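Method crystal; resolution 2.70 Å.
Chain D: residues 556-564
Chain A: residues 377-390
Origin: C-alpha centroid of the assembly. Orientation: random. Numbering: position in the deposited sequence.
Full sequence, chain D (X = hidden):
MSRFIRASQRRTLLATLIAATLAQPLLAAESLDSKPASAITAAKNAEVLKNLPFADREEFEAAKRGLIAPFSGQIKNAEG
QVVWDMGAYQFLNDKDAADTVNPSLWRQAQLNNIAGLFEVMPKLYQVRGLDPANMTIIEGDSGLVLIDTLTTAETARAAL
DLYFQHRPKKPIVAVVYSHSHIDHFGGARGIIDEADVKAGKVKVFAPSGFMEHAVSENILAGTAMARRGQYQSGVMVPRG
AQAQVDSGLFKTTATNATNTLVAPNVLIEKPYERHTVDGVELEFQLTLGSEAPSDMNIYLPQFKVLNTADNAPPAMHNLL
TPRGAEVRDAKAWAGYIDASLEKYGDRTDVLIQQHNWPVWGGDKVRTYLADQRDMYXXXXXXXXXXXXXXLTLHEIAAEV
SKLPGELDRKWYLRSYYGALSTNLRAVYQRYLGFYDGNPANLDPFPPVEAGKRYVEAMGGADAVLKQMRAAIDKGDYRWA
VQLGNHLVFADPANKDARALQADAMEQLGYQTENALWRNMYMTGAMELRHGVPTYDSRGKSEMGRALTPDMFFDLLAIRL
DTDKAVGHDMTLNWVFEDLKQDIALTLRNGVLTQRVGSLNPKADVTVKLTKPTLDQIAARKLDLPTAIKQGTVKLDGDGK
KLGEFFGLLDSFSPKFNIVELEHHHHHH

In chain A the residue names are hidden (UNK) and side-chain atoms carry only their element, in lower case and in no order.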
# COMPACT_ATOMS: atom_id res chain seq x y z
N LEU D 556 -8.98 -18.00 -11.48
CA LEU D 556 -8.40 -18.75 -12.59
C LEU D 556 -7.32 -17.93 -13.31
O LEU D 556 -6.30 -18.49 -13.69
CB LEU D 556 -9.46 -19.25 -13.58
CG LEU D 556 -10.47 -20.31 -13.11
CD1 LEU D 556 -11.11 -20.96 -14.30
CD2 LEU D 556 -9.85 -21.39 -12.22
N ALA D 557 -7.51 -16.60 -13.42
CA ALA D 557 -6.53 -15.66 -13.99
C ALA D 557 -5.22 -15.73 -13.20
O ALA D 557 -4.14 -15.62 -13.78
CB ALA D 557 -7.09 -14.27 -13.97
N ILE D 558 -5.31 -15.95 -11.87
CA ILE D 558 -4.16 -16.08 -10.97
C ILE D 558 -3.52 -17.45 -11.16
O ILE D 558 -2.31 -17.52 -11.33
CB ILE D 558 -4.53 -15.77 -9.51
CG1 ILE D 558 -4.86 -14.26 -9.40
CG2 ILE D 558 -3.40 -16.17 -8.54
CD1 ILE D 558 -5.79 -13.90 -8.30
N ARG D 559 -4.35 -18.51 -11.22
CA ARG D 559 -3.94 -19.89 -11.44
C ARG D 559 -3.30 -20.15 -12.81
O ARG D 559 -2.43 -21.01 -12.93
CB ARG D 559 -5.14 -20.83 -11.22
CG ARG D 559 -5.60 -20.92 -9.76
CD ARG D 559 -6.67 -21.99 -9.55
NE ARG D 559 -6.22 -23.31 -9.99
CZ ARG D 559 -7.02 -24.32 -10.30
NH1 ARG D 559 -8.33 -24.20 -10.18
NH2 ARG D 559 -6.51 -25.47 -10.72
N LEU D 560 -3.71 -19.41 -13.83
CA LEU D 560 -3.20 -19.60 -15.19
C LEU D 560 -1.67 -19.51 -15.32
O LEU D 560 -1.08 -18.52 -14.88
CB LEU D 560 -3.91 -18.63 -16.15
CG LEU D 560 -3.58 -18.82 -17.64
CD1 LEU D 560 -4.75 -19.42 -18.37
CD2 LEU D 560 -3.14 -17.55 -18.24
N ASP D 561 -1.06 -20.55 -15.91
CA ASP D 561 0.38 -20.64 -16.16
C ASP D 561 0.67 -19.89 -17.47
O ASP D 561 0.49 -20.45 -18.56
CB ASP D 561 0.80 -22.13 -16.27
CG ASP D 561 2.29 -22.40 -16.27
OD1 ASP D 561 2.97 -21.98 -17.23
OD2 ASP D 561 2.77 -23.08 -15.35
N THR D 562 1.12 -18.62 -17.36
CA THR D 562 1.43 -17.76 -18.51
C THR D 562 2.40 -18.42 -19.52
O THR D 562 2.18 -18.35 -20.73
CB THR D 562 1.92 -16.39 -18.04
OG1 THR D 562 0.92 -15.78 -17.22
CG2 THR D 562 2.30 -15.47 -19.18
N ASP D 563 3.45 -19.07 -19.01
CA ASP D 563 4.45 -19.73 -19.84
C ASP D 563 3.84 -20.83 -20.72
O ASP D 563 4.13 -20.89 -21.92
CB ASP D 563 5.60 -20.29 -18.99
CG ASP D 563 6.35 -19.26 -18.19
OD1 ASP D 563 6.38 -18.07 -18.62
OD2 ASP D 563 6.91 -19.63 -17.13
N LYS D 564 2.95 -21.66 -20.13
CA LYS D 564 2.25 -22.71 -20.85
C LYS D 564 1.18 -22.11 -21.77
O LYS D 564 1.00 -22.60 -22.87
CB LYS D 564 1.61 -23.70 -19.87
CG LYS D 564 2.54 -24.68 -19.20
CD LYS D 564 1.78 -25.58 -18.27
CE LYS D 564 2.68 -26.53 -17.51
NZ LYS D 564 1.99 -27.11 -16.34
N UNK A 377 -2.95 -6.47 -16.40
CA UNK A 377 -3.48 -7.75 -15.92
C UNK A 377 -2.35 -8.75 -15.70
O UNK A 377 -2.35 -9.46 -14.71
c UNK A 377 -4.50 -8.29 -16.92
N UNK A 378 -1.36 -8.78 -16.59
CA UNK A 378 -0.22 -9.68 -16.45
C UNK A 378 0.57 -9.34 -15.20
O UNK A 378 0.87 -10.23 -14.41
c UNK A 378 2.03 -10.24 -17.52
c UNK A 378 2.17 -11.63 -17.52
c UNK A 378 3.43 -12.22 -17.33
c UNK A 378 4.54 -11.43 -17.11
c UNK A 378 4.41 -10.05 -17.08
c UNK A 378 3.16 -9.46 -17.29
c UNK A 378 0.68 -9.60 -17.70
N UNK A 379 0.89 -8.04 -15.02
CA UNK A 379 1.62 -7.56 -13.85
C UNK A 379 0.99 -8.05 -12.55
O UNK A 379 1.68 -8.62 -11.72
c UNK A 379 2.70 -5.40 -14.89
c UNK A 379 2.57 -3.87 -14.91
c UNK A 379 4.14 -5.81 -14.63
c UNK A 379 1.74 -6.01 -13.85
N UNK A 380 -0.33 -7.92 -12.43
CA UNK A 380 -1.10 -8.36 -11.27
C UNK A 380 -1.11 -9.89 -11.14
O UNK A 380 -0.64 -10.43 -10.13
c UNK A 380 -2.53 -7.80 -11.35
n UNK A 380 -4.16 -9.19 -10.23
c UNK A 380 -3.41 -8.10 -10.16
o UNK A 380 -3.49 -7.34 -9.21
N UNK A 381 -1.67 -10.57 -12.15
CA UNK A 381 -1.89 -12.02 -12.16
C UNK A 381 -0.64 -12.85 -12.05
O UNK A 381 -0.63 -13.82 -11.30
c UNK A 381 -4.11 -11.72 -13.43
o UNK A 381 -4.68 -11.22 -12.43
n UNK A 381 -4.65 -11.64 -14.64
c UNK A 381 -2.76 -12.44 -13.35
N UNK A 382 0.43 -12.46 -12.79
CA UNK A 382 1.71 -13.18 -12.74
C UNK A 382 2.32 -13.11 -11.34
O UNK A 382 2.79 -14.13 -10.82
c UNK A 382 3.80 -14.81 -14.65
c UNK A 382 2.69 -12.68 -13.81
c UNK A 382 5.17 -16.80 -14.07
n UNK A 382 6.33 -17.45 -14.16
c UNK A 382 3.96 -13.52 -13.89
n UNK A 382 5.03 -15.60 -14.62
n UNK A 382 4.14 -17.39 -13.46
N UNK A 383 2.29 -11.90 -10.72
CA UNK A 383 2.84 -11.68 -9.39
C UNK A 383 2.06 -12.46 -8.34
O UNK A 383 2.65 -13.06 -7.44
c UNK A 383 2.89 -10.20 -9.06
N UNK A 384 0.74 -12.50 -8.46
CA UNK A 384 -0.14 -13.23 -7.53
C UNK A 384 0.08 -14.74 -7.69
O UNK A 384 0.15 -15.47 -6.70
c UNK A 384 -1.58 -12.86 -7.84
c UNK A 384 -2.43 -12.13 -6.78
c UNK A 384 -1.66 -11.57 -5.62
c UNK A 384 -3.38 -11.14 -7.44
N UNK A 385 0.26 -15.21 -8.95
CA UNK A 385 0.55 -16.61 -9.24
C UNK A 385 1.83 -17.03 -8.50
O UNK A 385 1.85 -18.03 -7.79
o UNK A 385 2.33 -18.47 -11.34
n UNK A 385 0.18 -19.04 -11.38
c UNK A 385 1.16 -18.17 -11.17
c UNK A 385 0.76 -16.79 -10.75
N UNK A 386 2.90 -16.22 -8.65
CA UNK A 386 4.19 -16.46 -8.05
C UNK A 386 4.18 -16.26 -6.55
O UNK A 386 4.89 -16.99 -5.86
c UNK A 386 6.35 -17.31 -10.30
c UNK A 386 6.31 -14.88 -10.87
c UNK A 386 5.26 -15.60 -8.73
c UNK A 386 5.57 -15.99 -10.18
N UNK A 387 3.34 -15.33 -6.03
CA UNK A 387 3.19 -15.08 -4.59
C UNK A 387 2.63 -16.32 -3.96
O UNK A 387 3.16 -16.77 -2.96
c UNK A 387 1.91 -10.48 -5.51
c UNK A 387 2.95 -12.56 -4.10
c UNK A 387 2.23 -13.89 -4.30
s UNK A 387 1.85 -11.13 -3.94
N UNK A 388 1.58 -16.91 -4.57
CA UNK A 388 0.90 -18.11 -4.11
C UNK A 388 1.75 -19.35 -4.23
O UNK A 388 1.42 -20.36 -3.61
c UNK A 388 -1.50 -17.30 -4.20
c UNK A 388 -0.46 -18.25 -4.79
o UNK A 388 -1.66 -17.16 -2.98
n UNK A 388 -2.20 -16.57 -5.04
N UNK A 389 2.86 -19.26 -4.99
CA UNK A 389 3.87 -20.31 -5.16
C UNK A 389 4.97 -20.14 -4.09
O UNK A 389 5.83 -21.00 -3.95
c UNK A 389 4.13 -20.86 -9.02
c UNK A 389 3.27 -21.42 -10.13
n UNK A 389 3.84 -21.13 -11.47
c UNK A 389 3.51 -20.94 -7.61
c UNK A 389 4.44 -20.30 -6.59
N UNK A 390 4.90 -19.03 -3.34
CA UNK A 390 5.84 -18.72 -2.26
C UNK A 390 7.00 -17.81 -2.58
O UNK A 390 7.87 -17.59 -1.73
O HOH W 1 -3.92 -14.13 -16.42
O HOH W 2 6.01 -15.04 -17.34

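Position 377 carries one side-chain carbon and touches nothing on chain D: alanine. At 378 a single carbon leads to a ring of six carbons with no oxygen, and a ring carbon lies 3.9 Å from CG2 of T562(D). That is phenylalanine, whose end comes nearer to chain D than its sideways CB suggests.

Position 379 has four carbons forked at the second, which is leucine, and it stays out of reach of chain D. Position 380 has two carbons, the second bearing one oxygen and one nitrogen, which fixes an asparagine.

Position 381 repeats that pattern, now against chain D. Its CB lies 3.5 Å from O of A557(D), and its terminal nitrogen 3.6 Å from CB of A557(D). This is again asparagine. ND2 of N380(A) donates to OD1 of N381(A) at 3.0 Å, while a water accepts from ND2 of N381(A) at 3.1 Å and donates to O of A557(D) at 3.0 Å, tying side chain to opposing backbone.

Position 382 runs three carbons, a nitrogen, then a carbon carrying two more nitrogens: arginine. Its NH2 is 3.7 Å from OD2 of D563(D), a long salt bridge with the oxygen well out of the guanidinium plane, so charge acts without a directed N-H. A second water links the pair weakly.

Position 383 has one carbon, out of reach: alanine. At 384 four carbons fork at the second and CB points toward chain D; this leucine brings CD2 to 3.8 Å from CD1 of I558(D), with both chi angles between wells.

Position 385 shows two carbons, the second carrying one oxygen and one nitrogen, which makes this asparagine; its ND2 lies 2.9 Å from O of I558(D) and donates the direct hydrogen bond across the contact, at 155°. I558(D) O lies near the end of its helix, and L560(D) is the first residue to leave helical angles.

Position 386 has four carbons forked at the second, its CB pointing away: leucine. Position 387 is an unbranched chain of two carbons, sulfur and one carbon, hence methionine. Position 388 has two carbons, the second carrying one oxygen and one nitrogen, with CB toward chain D: asparagine. ND2 of N388(A) is 3.7 Å from CG2 of I558(D).

Position 389 has four carbons in a row ending in nitrogen: lysine. NZ of K389(A) donates to OD1 of N385(A) at 3.1 Å, leaving the amide nitrogen for chain D, and stands 4.5 Å from OD2 of D561(D), beyond a salt bridge. Position 390 has no side chain; positive phi in a Schellman motif, where a CB would jam against the preceding carbonyl oxygen, calls for glycine.

The contact is one knob and one anchor. I558(D) fits among N381(A), L384(A), N385(A) and N388(A), while N385(A) holds its carbonyl. Beyond them, T562(D) meets F378(A), and charge and water supplement the packing. The rule to carry away is that asparagines can line a hole for an aliphatic knob when their polar ends have partners.

Chain A 377-390: AFLNNRALNLMNKG
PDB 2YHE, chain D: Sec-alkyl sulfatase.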